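Long-range contacts in intestinal fatty acid binding protein (Rattus norvegicus, PDB 1ICM), which binds long-chain fatty acids such as myristate inside a beta barrel and probably carries them through the cytosol of intestinal cells: residues Asn98-Ile103 with Thr118-Glu123; Leu36-Thr41 with Val49-Asn54; Val8-Asn13 with Lys125-Lys130. All coordinates share one frame; numbering follows the deposited sequence.

All three contacts are antiparallel strand pairings in the one sheet that makes up the barrel of this fatty acid binding protein. Interaction 3 pairs strand 4-12 with strand 122-130, the two ends of the chain, and the other two contacts both lie within the stretch of chain it closes. Interactions 1 and 2 lie on opposite sides of the chain's centre, about 23 Å apart between centres. Interaction 3 touches both: Glu123 O lies 2.8 Å from Asn13 ND2, and Leu36 O lies 3.0 Å from Val8 N. The bound myristate comes within about 4 Å of the side chains of Leu102 and Val49, and about 6 Å from that of Arg126.

Interaction 1: Asn98-Ile103 with Thr118-Glu123; sequences NGKELI and TYEGVE
Ile103 and Thr118 make the tight end of this contact, in the beta hairpin of strands 101-109 and 112-119 in the fatty acid binding protein barrel. Two backbone bonds join them, Ile103 N to Thr118 O at 3.2 Å and Thr118 N to Ile103 O at 3.0 Å. Their side chains lie side by side, and Thr118 OG1 sits 3.3 Å from Ile103 CB. Leu102, whose side chain lies about 4 Å from the bound myristate, adds a CA-H...O contact to Thr118 O.

Toward Asn98 the two segments part. Tyr119 begins the type I' turn that leads to Val122, and CG anti to its backbone N (chi1 177°) starts the ring toward the other segment. Lys100 CB approaches ring atom CE1 obliquely at 3.9 Å, while Glu120 CG stands over the ring centre, 3.6 Å above the plane. Phe17, Lys20 and Met21 of helix 14-21 also touch Tyr119. An alanine here would probably leave Glu120 CG without the ring it lies over, take away the surface Lys100 CB rests against, and open a gap toward that helix.

The outer side is polar and exposed. Lys100 and Glu120 cross at about a right angle, and Lys100 NZ meets Glu120 OE1 at 3.4 Å, a salt bridge with a weak hydrogen bond. Beside it Glu120 N donates to a water whose oxygen lies 3.0 Å from that nitrogen.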
ATOM      1  N   ASN A  98       3.143 -12.435  13.466  1.00 11.94           N
ATOM      2  CA  ASN A  98       3.600 -11.776  14.658  1.00 12.16           C
ATOM      3  C   ASN A  98       2.612 -10.846  15.360  1.00 16.85           C
ATOM      4  O   ASN A  98       2.957 -10.322  16.431  1.00 19.05           O
ATOM      5  CB  ASN A  98       5.035 -11.238  14.482  1.00  9.12           C
ATOM      6  CG  ASN A  98       5.130  -9.993  13.617  1.00 16.52           C
ATOM      7  OD1 ASN A  98       6.213  -9.553  13.168  1.00 18.82           O
ATOM      8  ND2 ASN A  98       3.976  -9.377  13.418  1.00 11.65           N
ATOM      9  N   GLY A  99       1.416 -10.623  14.783  1.00 11.37           N
ATOM     10  CA  GLY A  99       0.426  -9.766  15.401  1.00 12.77           C
ATOM     11  C   GLY A  99       0.757  -8.283  15.521  1.00 14.88           C
ATOM     12  O   GLY A  99       0.088  -7.498  16.179  1.00 14.46           O
ATOM     13  N   LYS A 100       1.813  -7.852  14.881  1.00 11.02           N
ATOM     14  CA  LYS A 100       2.234  -6.472  14.942  1.00 16.29           C
ATOM     15  C   LYS A 100       1.391  -5.584  14.034  1.00 16.48           C
ATOM     16  O   LYS A 100       0.891  -6.037  13.030  1.00 12.71           O
ATOM     17  CB  LYS A 100       3.741  -6.312  14.779  1.00 18.53           C
ATOM     18  CG  LYS A 100       4.382  -6.829  16.071  1.00 27.93           C
ATOM     19  CD  LYS A 100       5.848  -7.227  15.998  1.00 38.37           C
ATOM     20  CE  LYS A 100       6.461  -7.478  17.366  1.00 46.25           C
ATOM     21  NZ  LYS A 100       6.530  -6.248  18.173  1.00 49.64           N
ATOM     22  N   GLU A 101       1.221  -4.348  14.444  1.00 12.11           N
ATOM     23  CA  GLU A 101       0.393  -3.393  13.717  1.00 15.76           C
ATOM     24  C   GLU A 101       1.129  -2.633  12.633  1.00 10.42           C
ATOM     25  O   GLU A 101       2.264  -2.156  12.778  1.00 11.32           O
ATOM     26  CB  GLU A 101      -0.224  -2.426  14.760  1.00 19.68           C
ATOM     27  CG  GLU A 101      -0.941  -1.195  14.196  1.00 37.03           C
ATOM     28  CD  GLU A 101      -1.158  -0.125  15.234  1.00 45.35           C
ATOM     29  OE1 GLU A 101      -0.054   0.537  15.526  1.00 50.52           O
ATOM     30  OE2 GLU A 101      -2.248   0.078  15.739  1.00 46.05           O
ATOM     31  N   LEU A 102       0.385  -2.472  11.530  1.00 10.69           N
ATOM     32  CA  LEU A 102       0.907  -1.727  10.384  1.00 10.79           C
ATOM     33  C   LEU A 102      -0.216  -0.789   9.945  1.00  9.54           C
ATOM     34  O   LEU A 102      -1.346  -1.228   9.673  1.00  9.23           O
ATOM     35  CB  LEU A 102       1.247  -2.689   9.215  1.00 15.40           C
ATOM     36  CG  LEU A 102       2.003  -2.079   8.012  1.00 21.33           C
ATOM     37  CD1 LEU A 102       2.595  -3.211   7.162  1.00 20.23           C
ATOM     38  CD2 LEU A 102       1.001  -1.269   7.161  1.00 19.99           C
ATOM     39  N   ILE A 103       0.118   0.474   9.916  1.00  9.36           N
ATOM     40  CA  ILE A 103      -0.876   1.473   9.503  1.00 12.68           C
ATOM     41  C   ILE A 103      -0.543   2.020   8.123  1.00 11.37           C
ATOM     42  O   ILE A 103       0.628   2.319   7.838  1.00 13.98           O
ATOM     43  CB  ILE A 103      -0.691   2.712  10.399  1.00 16.13           C
ATOM     44  CG1 ILE A 103      -0.983   2.360  11.848  1.00 17.71           C
ATOM     45  CG2 ILE A 103      -1.679   3.803   9.948  1.00 16.39           C
ATOM     46  CD1 ILE A 103      -2.321   1.688  12.067  1.00 16.94           C
ATOM     47  N   THR A 118       3.540   2.980   8.444  1.00  8.21           N
ATOM     48  CA  THR A 118       4.306   2.982   9.686  1.00  8.98           C
ATOM     49  C   THR A 118       4.307   1.543  10.224  1.00  6.34           C
ATOM     50  O   THR A 118       3.307   0.821  10.193  1.00  8.16           O
ATOM     51  CB  THR A 118       3.790   3.908  10.826  1.00 16.37           C
ATOM     52  OG1 THR A 118       2.447   3.549  11.108  1.00 16.88           O
ATOM     53  CG2 THR A 118       3.858   5.384  10.441  1.00 16.33           C
ATOM     54  N   TYR A 119       5.463   1.167  10.755  1.00  8.03           N
ATOM     55  CA  TYR A 119       5.616  -0.158  11.322  1.00  7.72           C
ATOM     56  C   TYR A 119       6.773  -0.146  12.337  1.00  7.51           C
ATOM     57  O   TYR A 119       7.887   0.304  12.009  1.00 10.53           O
ATOM     58  CB  TYR A 119       5.941  -1.186  10.217  1.00  7.90           C
ATOM     59  CG  TYR A 119       6.190  -2.587  10.741  1.00  6.92           C
ATOM     60  CD1 TYR A 119       5.135  -3.418  11.128  1.00  5.12           C
ATOM     61  CD2 TYR A 119       7.480  -3.105  10.743  1.00  7.87           C
ATOM     62  CE1 TYR A 119       5.272  -4.731  11.584  1.00  6.76           C
ATOM     63  CE2 TYR A 119       7.641  -4.427  11.172  1.00 11.88           C
ATOM     64  CZ  TYR A 119       6.575  -5.217  11.611  1.00 13.18           C
ATOM     65  OH  TYR A 119       6.781  -6.517  12.019  1.00 17.05           O
ATOM     66  N   GLU A 120       6.456  -0.551  13.574  1.00 10.12           N
ATOM     67  CA  GLU A 120       7.397  -0.655  14.663  1.00 10.47           C
ATOM     68  C   GLU A 120       8.247   0.550  14.823  1.00 11.95           C
ATOM     69  O   GLU A 120       9.445   0.436  15.009  1.00 14.05           O
ATOM     70  CB  GLU A 120       8.310  -1.859  14.447  1.00 10.70           C
ATOM     71  CG  GLU A 120       7.553  -3.172  14.648  1.00 13.71           C
ATOM     72  CD  GLU A 120       7.159  -3.307  16.093  1.00 33.67           C
ATOM     73  OE1 GLU A 120       8.203  -3.554  16.857  1.00 43.02           O
ATOM     74  OE2 GLU A 120       6.009  -3.202  16.493  1.00 36.36           O
ATOM     75  N   GLY A 121       7.652   1.725  14.696  1.00 11.48           N
ATOM     76  CA  GLY A 121       8.464   2.923  14.853  1.00  8.95           C
ATOM     77  C   GLY A 121       9.179   3.481  13.628  1.00 12.06           C
ATOM     78  O   GLY A 121       9.915   4.481  13.743  1.00 12.19           O
ATOM     79  N   VAL A 122       8.946   2.873  12.448  1.00 10.11           N
ATOM     80  CA  VAL A 122       9.601   3.389  11.245  1.00  8.60           C
ATOM     81  C   VAL A 122       8.482   3.778  10.270  1.00  8.11           C
ATOM     82  O   VAL A 122       7.454   3.078  10.160  1.00 11.21           O
ATOM     83  CB  VAL A 122      10.393   2.259  10.565  1.00 13.74           C
ATOM     84  CG1 VAL A 122      11.125   2.811   9.347  1.00 16.69           C
ATOM     85  CG2 VAL A 122      11.422   1.749  11.572  1.00 18.81           C
ATOM     86  N   GLU A 123       8.753   4.903   9.613  1.00  9.60           N
ATOM     87  CA  GLU A 123       7.797   5.449   8.640  1.00 10.69           C
ATOM     88  C   GLU A 123       8.413   5.373   7.241  1.00 11.76           C
ATOM     89  O   GLU A 123       9.629   5.532   7.078  1.00 15.92           O
ATOM     90  CB  GLU A 123       7.637   6.961   8.972  1.00 15.21           C
ATOM     91  CG  GLU A 123       6.643   7.753   8.091  1.00 21.56           C
ATOM     92  CD  GLU A 123       6.837   9.260   8.177  1.00 28.61           C
ATOM     93  OE1 GLU A 123       7.671   9.848   8.840  1.00 27.76           O
ATOM     94  OE2 GLU A 123       5.987   9.923   7.452  1.00 32.99           O
TER
HETATM   95  O   HOH W   1       3.775  -1.535  14.561  1.00 16.79           O

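Interaction 2: Leu36-Thr41 with Val49-Asn54; sequences LKLTIT and VKESSN
Lys37 and Ser52 form one hydrogen-bonded pair and Thr39 and Lys50 the next, as the two strands run antiparallel at 170° with their axes 4.7 Å apart. Lys37 N to Ser52 O and Ser52 N to Lys37 O both measure 2.9 Å. At the second pair Thr39 N bonds Lys50 O at 3.0 Å, and Lys50 N bonds Thr39 O in return. Between these pairs Leu38 and Glu51 are a non-hydrogen-bonded pair, and Leu38 CA approaches Lys50 O at 3.3 Å in a CA-H...O contact.

This is the beta hairpin of strands 37-43 and 46-52, part of the barrel wall, and its side chains alternate between two faces. On the face of Leu38, Ile40, Val49 and Glu51, Val49 also touches the bound myristate. Val49 CG1, anti to its backbone N (chi1 -175°), meets two neighbours: Leu38 CD2 comes across it at 3.8 Å, and Ile40 CG1 lies alongside. The Leu36 side chain crosses that of Glu51 obliquely, with Leu36 CD1 3.7 Å from Glu51 CG. The carboxylate beyond is held from outside the hairpin, OE1 by the hydroxyl of Tyr70 and OE2 by a salt bridge to Arg56.

The other face is more polar. Thr39 CB and Lys50 CB pack at 4.0 Å, and the Lys50 ammonium goes on to a salt bridge with Asp59. A water oxygen lies 3.1 Å from both Lys50 O, to which it donates, and Thr39 OG1, which it also bonds.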
ATOM      1  N   LEU A  36       5.751  -0.222  -9.623  1.00  9.71           N
ATOM      2  CA  LEU A  36       4.347  -0.433  -9.236  1.00 10.21           C
ATOM      3  C   LEU A  36       3.415   0.627  -9.861  1.00  7.96           C
ATOM      4  O   LEU A  36       3.706   1.816  -9.882  1.00  7.39           O
ATOM      5  CB  LEU A  36       4.317  -0.289  -7.688  1.00 12.74           C
ATOM      6  CG  LEU A  36       2.944  -0.426  -7.058  1.00  9.71           C
ATOM      7  CD1 LEU A  36       2.287  -1.785  -7.314  1.00 11.10           C
ATOM      8  CD2 LEU A  36       3.079  -0.057  -5.555  1.00 12.22           C
ATOM      9  N   LYS A  37       2.300   0.113 -10.307  1.00  9.96           N
ATOM     10  CA  LYS A  37       1.234   0.874 -10.927  1.00 11.36           C
ATOM     11  C   LYS A  37      -0.074   0.387 -10.308  1.00  9.34           C
ATOM     12  O   LYS A  37      -0.340  -0.821 -10.110  1.00  9.54           O
ATOM     13  CB  LYS A  37       1.264   0.472 -12.394  1.00 13.81           C
ATOM     14  CG  LYS A  37       0.120   1.006 -13.225  1.00 27.54           C
ATOM     15  CD  LYS A  37       0.513   0.946 -14.686  1.00 38.94           C
ATOM     16  CE  LYS A  37      -0.583   0.371 -15.568  1.00 51.61           C
ATOM     17  NZ  LYS A  37      -0.337   0.553 -17.012  1.00 56.04           N
ATOM     18  N   LEU A  38      -0.928   1.369  -9.974  1.00  7.86           N
ATOM     19  CA  LEU A  38      -2.211   0.999  -9.376  1.00 10.25           C
ATOM     20  C   LEU A  38      -3.338   1.608 -10.210  1.00 14.88           C
ATOM     21  O   LEU A  38      -3.278   2.788 -10.615  1.00 14.84           O
ATOM     22  CB  LEU A  38      -2.321   1.705  -7.991  1.00 12.20           C
ATOM     23  CG  LEU A  38      -1.262   1.317  -6.952  1.00 12.97           C
ATOM     24  CD1 LEU A  38      -1.446   2.172  -5.710  1.00 16.55           C
ATOM     25  CD2 LEU A  38      -1.483  -0.152  -6.583  1.00 15.54           C
ATOM     26  N   THR A  39      -4.376   0.797 -10.435  1.00  8.32           N
ATOM     27  CA  THR A  39      -5.522   1.295 -11.178  1.00 12.98           C
ATOM     28  C   THR A  39      -6.654   1.197 -10.161  1.00 14.68           C
ATOM     29  O   THR A  39      -7.005   0.092  -9.745  1.00 13.03           O
ATOM     30  CB  THR A  39      -5.804   0.500 -12.476  1.00 15.97           C
ATOM     31  OG1 THR A  39      -4.720   0.679 -13.379  1.00 14.97           O
ATOM     32  CG2 THR A  39      -7.098   0.969 -13.121  1.00 17.93           C
ATOM     33  N   ILE A  40      -7.207   2.357  -9.769  1.00 11.32           N
ATOM     34  CA  ILE A  40      -8.252   2.426  -8.746  1.00 16.89           C
ATOM     35  C   ILE A  40      -9.616   2.779  -9.279  1.00 13.55           C
ATOM     36  O   ILE A  40      -9.772   3.775  -9.988  1.00 12.56           O
ATOM     37  CB  ILE A  40      -7.867   3.407  -7.628  1.00 15.82           C
ATOM     38  CG1 ILE A  40      -6.562   2.904  -7.019  1.00 13.67           C
ATOM     39  CG2 ILE A  40      -8.960   3.418  -6.564  1.00 15.44           C
ATOM     40  CD1 ILE A  40      -5.805   3.925  -6.187  1.00 16.20           C
ATOM     41  N   THR A  41     -10.586   1.961  -8.916  1.00 11.22           N
ATOM     42  CA  THR A  41     -11.933   2.239  -9.362  1.00 14.68           C
ATOM     43  C   THR A  41     -12.868   1.980  -8.197  1.00 19.56           C
ATOM     44  O   THR A  41     -12.611   1.073  -7.414  1.00 11.94           O
ATOM     45  CB  THR A  41     -12.373   1.386 -10.542  1.00 17.85           C
ATOM     46  OG1 THR A  41     -12.297   0.034 -10.190  1.00 19.54           O
ATOM     47  CG2 THR A  41     -11.436   1.647 -11.702  1.00 21.44           C
ATOM     48  N   VAL A  49      -8.680  -2.329  -6.642  1.00  7.71           N
ATOM     49  CA  VAL A  49      -7.325  -1.851  -6.882  1.00  8.46           C
ATOM     50  C   VAL A  49      -6.584  -2.927  -7.662  1.00 14.24           C
ATOM     51  O   VAL A  49      -6.409  -4.065  -7.230  1.00 12.60           O
ATOM     52  CB  VAL A  49      -6.496  -1.528  -5.647  1.00 12.39           C
ATOM     53  CG1 VAL A  49      -5.148  -0.920  -6.028  1.00 17.52           C
ATOM     54  CG2 VAL A  49      -7.218  -0.587  -4.679  1.00 14.80           C
ATOM     55  N   LYS A  50      -6.176  -2.555  -8.852  1.00 14.09           N
ATOM     56  CA  LYS A  50      -5.444  -3.491  -9.676  1.00 13.85           C
ATOM     57  C   LYS A  50      -4.012  -3.097  -9.451  1.00 13.17           C
ATOM     58  O   LYS A  50      -3.592  -1.981  -9.772  1.00 13.54           O
ATOM     59  CB  LYS A  50      -5.783  -3.299 -11.137  1.00 14.66           C
ATOM     60  CG  LYS A  50      -7.013  -4.124 -11.446  1.00 20.48           C
ATOM     61  CD  LYS A  50      -7.691  -3.662 -12.705  1.00 26.86           C
ATOM     62  CE  LYS A  50      -8.872  -4.569 -12.959  1.00 32.27           C
ATOM     63  NZ  LYS A  50      -8.443  -5.974 -12.911  1.00 36.39           N
ATOM     64  N   GLU A  51      -3.286  -4.041  -8.868  1.00 11.02           N
ATOM     65  CA  GLU A  51      -1.911  -3.799  -8.557  1.00 10.54           C
ATOM     66  C   GLU A  51      -1.067  -4.504  -9.600  1.00  7.38           C
ATOM     67  O   GLU A  51      -1.284  -5.707  -9.855  1.00 12.50           O
ATOM     68  CB  GLU A  51      -1.704  -4.375  -7.131  1.00 19.93           C
ATOM     69  CG  GLU A  51      -0.240  -4.343  -6.645  1.00 24.83           C
ATOM     70  CD  GLU A  51      -0.110  -4.995  -5.293  1.00 26.10           C
ATOM     71  OE1 GLU A  51      -0.944  -4.874  -4.403  1.00 19.98           O
ATOM     72  OE2 GLU A  51       0.982  -5.713  -5.177  1.00 18.80           O
ATOM     73  N   SER A  52      -0.131  -3.756 -10.177  1.00  7.64           N
ATOM     74  CA  SER A  52       0.726  -4.354 -11.198  1.00 11.19           C
ATOM     75  C   SER A  52       2.155  -3.939 -10.921  1.00 16.33           C
ATOM     76  O   SER A  52       2.467  -2.747 -10.744  1.00 14.87           O
ATOM     77  CB  SER A  52       0.243  -3.877 -12.566  1.00 16.95           C
ATOM     78  OG  SER A  52       1.083  -4.319 -13.598  1.00 27.05           O
ATOM     79  N   SER A  53       3.049  -4.941 -10.849  1.00 11.08           N
ATOM     80  CA  SER A  53       4.444  -4.593 -10.576  1.00 10.16           C
ATOM     81  C   SER A  53       5.368  -5.633 -11.198  1.00 11.54           C
ATOM     82  O   SER A  53       4.863  -6.605 -11.764  1.00 12.31           O
ATOM     83  CB  SER A  53       4.743  -4.535  -9.076  1.00 13.86           C
ATOM     84  OG  SER A  53       4.669  -5.849  -8.534  1.00 12.83           O
ATOM     85  N   ASN A  54       6.681  -5.437 -10.999  1.00  9.25           N
ATOM     86  CA  ASN A  54       7.629  -6.419 -11.529  1.00 13.71           C
ATOM     87  C   ASN A  54       7.416  -7.775 -10.883  1.00 18.63           C
ATOM     88  O   ASN A  54       7.745  -8.801 -11.478  1.00 17.36           O
ATOM     89  CB  ASN A  54       9.104  -6.042 -11.407  1.00 10.61           C
ATOM     90  CG  ASN A  54       9.555  -4.857 -12.217  1.00 13.86           C
ATOM     91  OD1 ASN A  54       8.982  -4.565 -13.268  1.00 15.15           O
ATOM     92  ND2 ASN A  54      10.570  -4.151 -11.718  1.00 18.89           N
TER
HETATM   93  O   HOH W   2      -2.662  -1.473 -12.668  1.00 20.29           O

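Interaction 3: Val8-Asn13 with Lys125-Lys130; sequences VDRNEN and KRIFKK
Ile127 CG2 lies over one face of the Arg10 guanidinium, 3.2 Å above its plane and offset toward the rim, while the carboxylate of Asp9 sits at the edge, with OD2 taking NH1 on its anti lone pair. The Arg126 guanidinium has Asn11 OD1 and a water at its edge. Arg126 NE donates to Asn11 OD1 at 2.7 Å, in the guanidinium plane but 40° above the plane of the amide carbonyl; NH2 adds a weaker bond to the same oxygen. Val8 N approaches the Phe128 ring obliquely, 3.5 Å from CD2, and Val8 CB packs on CE2 at 4.0 Å.

The first strand of the barrel pairs antiparallel with the last. Asp9 and Arg10 both face Ile127 in a classic beta bulge: Asp9 N bonds Ile127 O at 2.8 Å, and Arg10 N reaches that oxygen weakly. Regular pairing resumes at Arg10, whose O takes Ile127 N at 2.9 Å, and continues to Glu12.

Lys129 NZ and Arg10 NH1 lie 4.2 Å apart, but both bridge to Glu112, and Asp9 OD2 bridges Arg10 firmly and Lys129 at long range, probably offsetting the repulsion. The buried Arg126 guanidinium, gripped by Asn11 OD1, is probably balanced by the Asp34 carboxylate.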
ATOM      1  N   VAL A   8       4.203   4.764  -9.591  1.00 11.22           N
ATOM      2  CA  VAL A   8       5.145   5.270  -8.601  1.00 11.09           C
ATOM      3  C   VAL A   8       6.214   6.191  -9.151  1.00 14.62           C
ATOM      4  O   VAL A   8       6.730   5.914 -10.223  1.00 15.19           O
ATOM      5  CB  VAL A   8       5.718   4.111  -7.777  1.00 12.77           C
ATOM      6  CG1 VAL A   8       6.674   3.281  -8.646  1.00 19.80           C
ATOM      7  CG2 VAL A   8       6.413   4.642  -6.516  1.00 15.02           C
ATOM      8  N   ASP A   9       6.561   7.258  -8.415  1.00 15.51           N
ATOM      9  CA  ASP A   9       7.555   8.216  -8.837  1.00 14.41           C
ATOM     10  C   ASP A   9       8.774   8.260  -7.914  1.00 20.62           C
ATOM     11  O   ASP A   9       9.914   8.289  -8.388  1.00 18.04           O
ATOM     12  CB  ASP A   9       6.871   9.578  -8.825  1.00 12.62           C
ATOM     13  CG  ASP A   9       7.798  10.675  -9.238  1.00 20.50           C
ATOM     14  OD1 ASP A   9       8.311  10.554 -10.422  1.00 24.51           O
ATOM     15  OD2 ASP A   9       8.043  11.619  -8.538  1.00 21.52           O
ATOM     16  N   ARG A  10       8.568   8.300  -6.587  1.00 15.14           N
ATOM     17  CA  ARG A  10       9.694   8.331  -5.670  1.00 13.10           C
ATOM     18  C   ARG A  10       9.310   7.722  -4.332  1.00 11.49           C
ATOM     19  O   ARG A  10       8.112   7.581  -4.045  1.00 11.87           O
ATOM     20  CB  ARG A  10      10.292   9.704  -5.478  1.00 14.00           C
ATOM     21  CG  ARG A  10       9.201  10.666  -5.041  1.00 16.01           C
ATOM     22  CD  ARG A  10       9.606  12.141  -5.172  1.00 20.78           C
ATOM     23  NE  ARG A  10       8.603  13.026  -4.578  1.00 17.43           N
ATOM     24  CZ  ARG A  10       7.430  13.405  -5.125  1.00 21.44           C
ATOM     25  NH1 ARG A  10       7.055  13.012  -6.337  1.00 14.60           N
ATOM     26  NH2 ARG A  10       6.588  14.220  -4.485  1.00 19.85           N
ATOM     27  N   ASN A  11      10.325   7.367  -3.553  1.00 12.13           N
ATOM     28  CA  ASN A  11      10.084   6.768  -2.240  1.00  8.60           C
ATOM     29  C   ASN A  11      10.839   7.531  -1.180  1.00 10.89           C
ATOM     30  O   ASN A  11      11.813   8.241  -1.485  1.00 14.14           O
ATOM     31  CB  ASN A  11      10.685   5.363  -2.191  1.00 12.51           C
ATOM     32  CG  ASN A  11      10.242   4.491  -3.349  1.00 19.12           C
ATOM     33  OD1 ASN A  11       9.060   4.250  -3.635  1.00 19.28           O
ATOM     34  ND2 ASN A  11      11.245   3.972  -4.035  1.00 27.57           N
ATOM     35  N   GLU A  12      10.400   7.352   0.062  1.00 10.37           N
ATOM     36  CA  GLU A  12      11.094   7.975   1.174  1.00 13.65           C
ATOM     37  C   GLU A  12      11.287   6.922   2.255  1.00  8.09           C
ATOM     38  O   GLU A  12      10.307   6.287   2.635  1.00  8.97           O
ATOM     39  CB  GLU A  12      10.354   9.207   1.726  1.00 21.28           C
ATOM     40  CG  GLU A  12      10.511  10.406   0.769  1.00 26.73           C
ATOM     41  CD  GLU A  12       9.928  11.711   1.273  1.00 31.09           C
ATOM     42  OE1 GLU A  12       9.761  11.720   2.570  1.00 22.69           O
ATOM     43  OE2 GLU A  12       9.644  12.641   0.540  1.00 33.48           O
ATOM     44  N   ASN A  13      12.548   6.686   2.634  1.00 10.12           N
ATOM     45  CA  ASN A  13      12.896   5.699   3.651  1.00  7.75           C
ATOM     46  C   ASN A  13      12.352   4.318   3.421  1.00 11.59           C
ATOM     47  O   ASN A  13      12.140   3.551   4.364  1.00 13.14           O
ATOM     48  CB  ASN A  13      12.358   6.223   4.982  1.00 12.55           C
ATOM     49  CG  ASN A  13      13.181   5.791   6.175  1.00 22.30           C
ATOM     50  OD1 ASN A  13      14.432   5.756   6.142  1.00 18.77           O
ATOM     51  ND2 ASN A  13      12.442   5.461   7.238  1.00 19.59           N
ATOM     52  N   LYS A 125       7.312   6.345   2.830  1.00 12.40           N
ATOM     53  CA  LYS A 125       6.293   6.834   1.909  1.00 11.84           C
ATOM     54  C   LYS A 125       6.660   6.392   0.482  1.00 16.64           C
ATOM     55  O   LYS A 125       7.859   6.250   0.101  1.00 14.52           O
ATOM     56  CB  LYS A 125       6.294   8.344   1.787  1.00 15.91           C
ATOM     57  CG  LYS A 125       6.273   9.076   3.104  1.00 20.01           C
ATOM     58  CD  LYS A 125       5.493  10.360   2.898  1.00 28.68           C
ATOM     59  CE  LYS A 125       6.021  11.510   3.734  1.00 41.14           C
ATOM     60  NZ  LYS A 125       6.080  11.237   5.176  1.00 48.53           N
ATOM     61  N   ARG A 126       5.594   6.215  -0.297  1.00 10.40           N
ATOM     62  CA  ARG A 126       5.662   5.934  -1.730  1.00  9.67           C
ATOM     63  C   ARG A 126       4.785   7.003  -2.380  1.00  8.76           C
ATOM     64  O   ARG A 126       3.616   7.092  -2.028  1.00  9.32           O
ATOM     65  CB  ARG A 126       5.194   4.544  -2.119  1.00 12.39           C
ATOM     66  CG  ARG A 126       6.088   3.519  -1.412  1.00 13.63           C
ATOM     67  CD  ARG A 126       6.223   2.206  -2.182  1.00 15.30           C
ATOM     68  NE  ARG A 126       7.199   2.344  -3.264  1.00 14.36           N
ATOM     69  CZ  ARG A 126       7.301   1.367  -4.147  1.00 13.29           C
ATOM     70  NH1 ARG A 126       6.502   0.293  -3.981  1.00 12.26           N
ATOM     71  NH2 ARG A 126       8.196   1.458  -5.119  1.00 10.57           N
ATOM     72  N   ILE A 127       5.341   7.812  -3.271  1.00  9.12           N
ATOM     73  CA  ILE A 127       4.534   8.851  -3.934  1.00 11.61           C
ATOM     74  C   ILE A 127       4.287   8.524  -5.415  1.00 13.22           C
ATOM     75  O   ILE A 127       5.234   8.225  -6.153  1.00 11.75           O
ATOM     76  CB  ILE A 127       5.277  10.160  -3.695  1.00 11.59           C
ATOM     77  CG1 ILE A 127       5.363  10.410  -2.178  1.00 16.22           C
ATOM     78  CG2 ILE A 127       4.604  11.304  -4.470  1.00 11.39           C
ATOM     79  CD1 ILE A 127       6.407  11.437  -1.756  1.00 17.82           C
ATOM     80  N   PHE A 128       3.038   8.580  -5.901  1.00 14.85           N
ATOM     81  CA  PHE A 128       2.694   8.241  -7.274  1.00  9.59           C
ATOM     82  C   PHE A 128       2.234   9.436  -8.088  1.00 16.30           C
ATOM     83  O   PHE A 128       1.685  10.371  -7.487  1.00 18.79           O
ATOM     84  CB  PHE A 128       1.453   7.326  -7.232  1.00  9.53           C
ATOM     85  CG  PHE A 128       1.677   6.056  -6.422  1.00 13.61           C
ATOM     86  CD1 PHE A 128       1.802   6.066  -5.025  1.00 15.26           C
ATOM     87  CD2 PHE A 128       1.778   4.819  -7.063  1.00 13.29           C
ATOM     88  CE1 PHE A 128       2.020   4.886  -4.297  1.00 14.67           C
ATOM     89  CE2 PHE A 128       2.006   3.628  -6.362  1.00 13.76           C
ATOM     90  CZ  PHE A 128       2.127   3.664  -4.967  1.00 12.49           C
ATOM     91  N   LYS A 129       2.451   9.404  -9.412  1.00 12.95           N
ATOM     92  CA  LYS A 129       2.000  10.480 -10.277  1.00 10.83           C
ATOM     93  C   LYS A 129       0.847   9.939 -11.071  1.00 10.59           C
ATOM     94  O   LYS A 129       0.813   8.760 -11.369  1.00 11.54           O
ATOM     95  CB  LYS A 129       3.062  10.981 -11.229  1.00 13.91           C
ATOM     96  CG  LYS A 129       3.890  12.092 -10.605  1.00 18.25           C
ATOM     97  CD  LYS A 129       5.010  12.485 -11.552  1.00 26.60           C
ATOM     98  CE  LYS A 129       6.145  13.196 -10.830  1.00 31.86           C
ATOM     99  NZ  LYS A 129       5.668  14.353 -10.048  1.00 31.75           N
ATOM    100  N   LYS A 130      -0.127  10.784 -11.382  1.00 14.97           N
ATOM    101  CA  LYS A 130      -1.246  10.283 -12.164  1.00 15.24           C
ATOM    102  C   LYS A 130      -0.799  10.181 -13.621  1.00 20.92           C
ATOM    103  O   LYS A 130      -0.063  11.026 -14.129  1.00 22.55           O
ATOM    104  CB  LYS A 130      -2.418  11.253 -12.059  1.00 20.76           C
ATOM    105  CG  LYS A 130      -3.771  10.563 -11.967  1.00 24.91           C
ATOM    106  CD  LYS A 130      -4.834  11.643 -11.821  1.00 30.41           C
ATOM    107  CE  LYS A 130      -6.150  11.189 -11.243  1.00 29.31           C
ATOM    108  NZ  LYS A 130      -6.856  12.368 -10.718  1.00 28.00           N
TER
HETATM  109  O   HOH W   3      10.267   3.159  -6.982  1.00 29.08           O